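Local coordinates for putative cytoplasmic protein (Salmonella enterica subsp. enterica serovar Typhimurium, PDB 4IQN) that is of unknown function, a putative cytoplasmic protein of the DUF5066 family, at residues Pro92-Tyr97 with Leu112-Trp116. Sequence-based numbering, arbitrary orientation. Where two conformers were deposited one is given.
Sequences PDEEAY and LMPVW
Pro92 occupies the N-cap position of a helix whose first turn, closed by Ala96 N to Pro92 O (3.0 Å), lies against an irregular loop; the CA atoms of Asp93 and Val115 come within 5.3 Å. The loop is extended at Met113 and Pro114 (psi 157° and 133°), helical at Val115 (-84/-53) and extended again at Trp116. Leu112 places CD1 3.6 Å from Tyr97 OH, at the ring edge. Met113, present as selenomethionine and m at all three chi angles, brings SE 3.5 Å from Asp93 CB. The peptide bond before Pro114 is cis. Beyond it, Val115 N donates a weak hydrogen bond to Asp93 OD2 (3.1 Å), Trp116 N a nearly linear one to the same Asp93 OD2 (2.9 Å). Val115 (t) packs CG1 on Ala96 CB (3.7 Å). Trp116 (t) receives Pro92 CG over its five-membered ring, a CH-pi contact 3.9 Å from the centroid. One carboxylate oxygen thus accepts two consecutive loop amides and a water shared with Trp116 O, fastening loop to helix N-terminus. Asp93 OD1 is hydrogen-bonded to Ser91 OG, Tyr97 OH to Ile107 O and Trp116 NE1 to Glu210 OE1. Met154 of strand 151-155 touches Pro92, Ala96 and Trp116, whereas Phe216 of helix 214-217 touches Tyr97, Leu112 and Val115.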
loop_
_atom_site.group_PDB
_atom_site.type_symbol
_atom_site.label_atom_id
_atom_site.label_comp_id
_atom_site.label_asym_id
_atom_site.label_seq_id
_atom_site.Cartn_x
_atom_site.Cartn_y
_atom_site.Cartn_z
ATOM N N PRO A 92 1.293 6.988 -8.138
ATOM C CA PRO A 92 2.572 7.297 -7.583
ATOM C C PRO A 92 3.386 8.368 -8.322
ATOM O O PRO A 92 4.606 8.343 -8.307
ATOM C CB PRO A 92 3.282 5.955 -7.706
ATOM C CG PRO A 92 2.811 5.453 -9.036
ATOM C CD PRO A 92 1.366 5.865 -9.090
ATOM N N ASP A 93 2.750 9.342 -8.924
ATOM C CA ASP A 93 3.488 10.318 -9.704
ATOM C C ASP A 93 4.462 11.171 -8.846
ATOM O O ASP A 93 5.578 11.441 -9.300
ATOM C CB ASP A 93 2.547 11.170 -10.532
ATOM C CG ASP A 93 1.719 10.325 -11.477
ATOM O OD1 ASP A 93 0.697 9.880 -10.930
ATOM O OD2 ASP A 93 2.094 10.088 -12.706
ATOM N N GLU A 94 4.060 11.542 -7.622
ATOM C CA GLU A 94 4.917 12.393 -6.773
ATOM C C GLU A 94 6.163 11.641 -6.346
ATOM O O GLU A 94 7.294 12.175 -6.428
ATOM C CB GLU A 94 4.175 12.968 -5.558
ATOM C CG GLU A 94 3.270 14.155 -5.925
ATOM C CD GLU A 94 2.434 14.729 -4.765
ATOM O OE1 GLU A 94 2.454 14.163 -3.641
ATOM O OE2 GLU A 94 1.739 15.758 -4.988
ATOM N N GLU A 95 5.959 10.402 -5.927
ATOM C CA GLU A 95 7.068 9.522 -5.546
ATOM C C GLU A 95 8.002 9.320 -6.734
ATOM O O GLU A 95 9.208 9.380 -6.587
ATOM C CB GLU A 95 6.530 8.179 -5.052
ATOM C CG GLU A 95 5.811 8.245 -3.706
ATOM C CD GLU A 95 4.310 8.651 -3.748
ATOM O OE1 GLU A 95 3.783 9.006 -4.840
ATOM O OE2 GLU A 95 3.676 8.593 -2.647
ATOM N N ALA A 96 7.432 9.128 -7.921
ATOM C CA ALA A 96 8.231 8.966 -9.156
ATOM C C ALA A 96 9.030 10.201 -9.532
ATOM O O ALA A 96 10.193 10.120 -9.946
ATOM C CB ALA A 96 7.320 8.575 -10.326
ATOM N N TYR A 97 8.385 11.347 -9.402
ATOM C CA TYR A 97 8.989 12.623 -9.674
ATOM C C TYR A 97 10.167 12.907 -8.735
ATOM O O TYR A 97 11.281 13.258 -9.181
ATOM C CB TYR A 97 7.930 13.683 -9.514
ATOM C CG TYR A 97 8.205 14.976 -10.196
ATOM C CD1 TYR A 97 8.326 15.031 -11.573
ATOM C CD2 TYR A 97 8.305 16.142 -9.483
ATOM C CE1 TYR A 97 8.529 16.228 -12.226
ATOM C CE2 TYR A 97 8.522 17.356 -10.123
ATOM C CZ TYR A 97 8.634 17.393 -11.506
ATOM O OH TYR A 97 8.850 18.569 -12.205
ATOM N N LEU A 112 4.556 18.330 -16.064
ATOM C CA LEU A 112 5.198 17.136 -16.630
ATOM C C LEU A 112 4.362 15.842 -16.534
ATOM O O LEU A 112 4.841 14.758 -16.894
ATOM C CB LEU A 112 6.593 16.984 -16.020
ATOM C CG LEU A 112 7.599 18.021 -16.572
ATOM C CD1 LEU A 112 8.898 17.966 -15.796
ATOM C CD2 LEU A 112 7.889 17.832 -18.059
HETATM N N MSE A 113 3.102 15.978 -16.110
HETATM C CA MSE A 113 2.150 14.869 -16.039
HETATM C C MSE A 113 1.849 14.321 -17.410
HETATM O O MSE A 113 1.741 15.107 -18.355
HETATM C CB MSE A 113 0.912 15.248 -15.219
HETATM C CG MSE A 113 1.324 15.368 -13.752
HETATM SE SE MSE A 113 1.569 13.646 -12.830
HETATM C CE MSE A 113 -0.302 13.060 -12.840
ATOM N N PRO A 114 1.412 13.066 -17.474
ATOM C CA PRO A 114 1.772 11.969 -16.597
ATOM C C PRO A 114 3.221 11.644 -16.375
ATOM O O PRO A 114 3.981 11.563 -17.343
ATOM C CB PRO A 114 1.053 10.778 -17.233
ATOM C CG PRO A 114 1.101 11.073 -18.689
ATOM C CD PRO A 114 0.969 12.568 -18.800
ATOM N N VAL A 115 3.586 11.455 -15.106
ATOM C CA VAL A 115 4.963 11.076 -14.780
ATOM C C VAL A 115 5.138 9.558 -14.902
ATOM O O VAL A 115 6.055 9.074 -15.574
ATOM C CB VAL A 115 5.359 11.587 -13.395
ATOM C CG1 VAL A 115 6.753 11.078 -13.011
ATOM C CG2 VAL A 115 5.404 13.103 -13.392
ATOM N N TRP A 116 4.273 8.817 -14.232
ATOM C CA TRP A 116 4.235 7.365 -14.288
ATOM C C TRP A 116 3.305 6.911 -15.377
ATOM O O TRP A 116 2.499 7.700 -15.872
ATOM C CB TRP A 116 3.749 6.819 -12.953
ATOM C CG TRP A 116 4.217 5.469 -12.606
ATOM C CD1 TRP A 116 3.466 4.360 -12.449
ATOM C CD2 TRP A 116 5.592 5.064 -12.327
ATOM N NE1 TRP A 116 4.258 3.296 -12.077
ATOM C CE2 TRP A 116 5.564 3.706 -12.019
ATOM C CE3 TRP A 116 6.809 5.743 -12.305
ATOM C CZ2 TRP A 116 6.726 2.986 -11.674
ATOM C CZ3 TRP A 116 7.949 5.043 -12.006
ATOM C CH2 TRP A 116 7.900 3.673 -11.687
HETATM O O HOH W 1 0.255 8.723 -14.438
#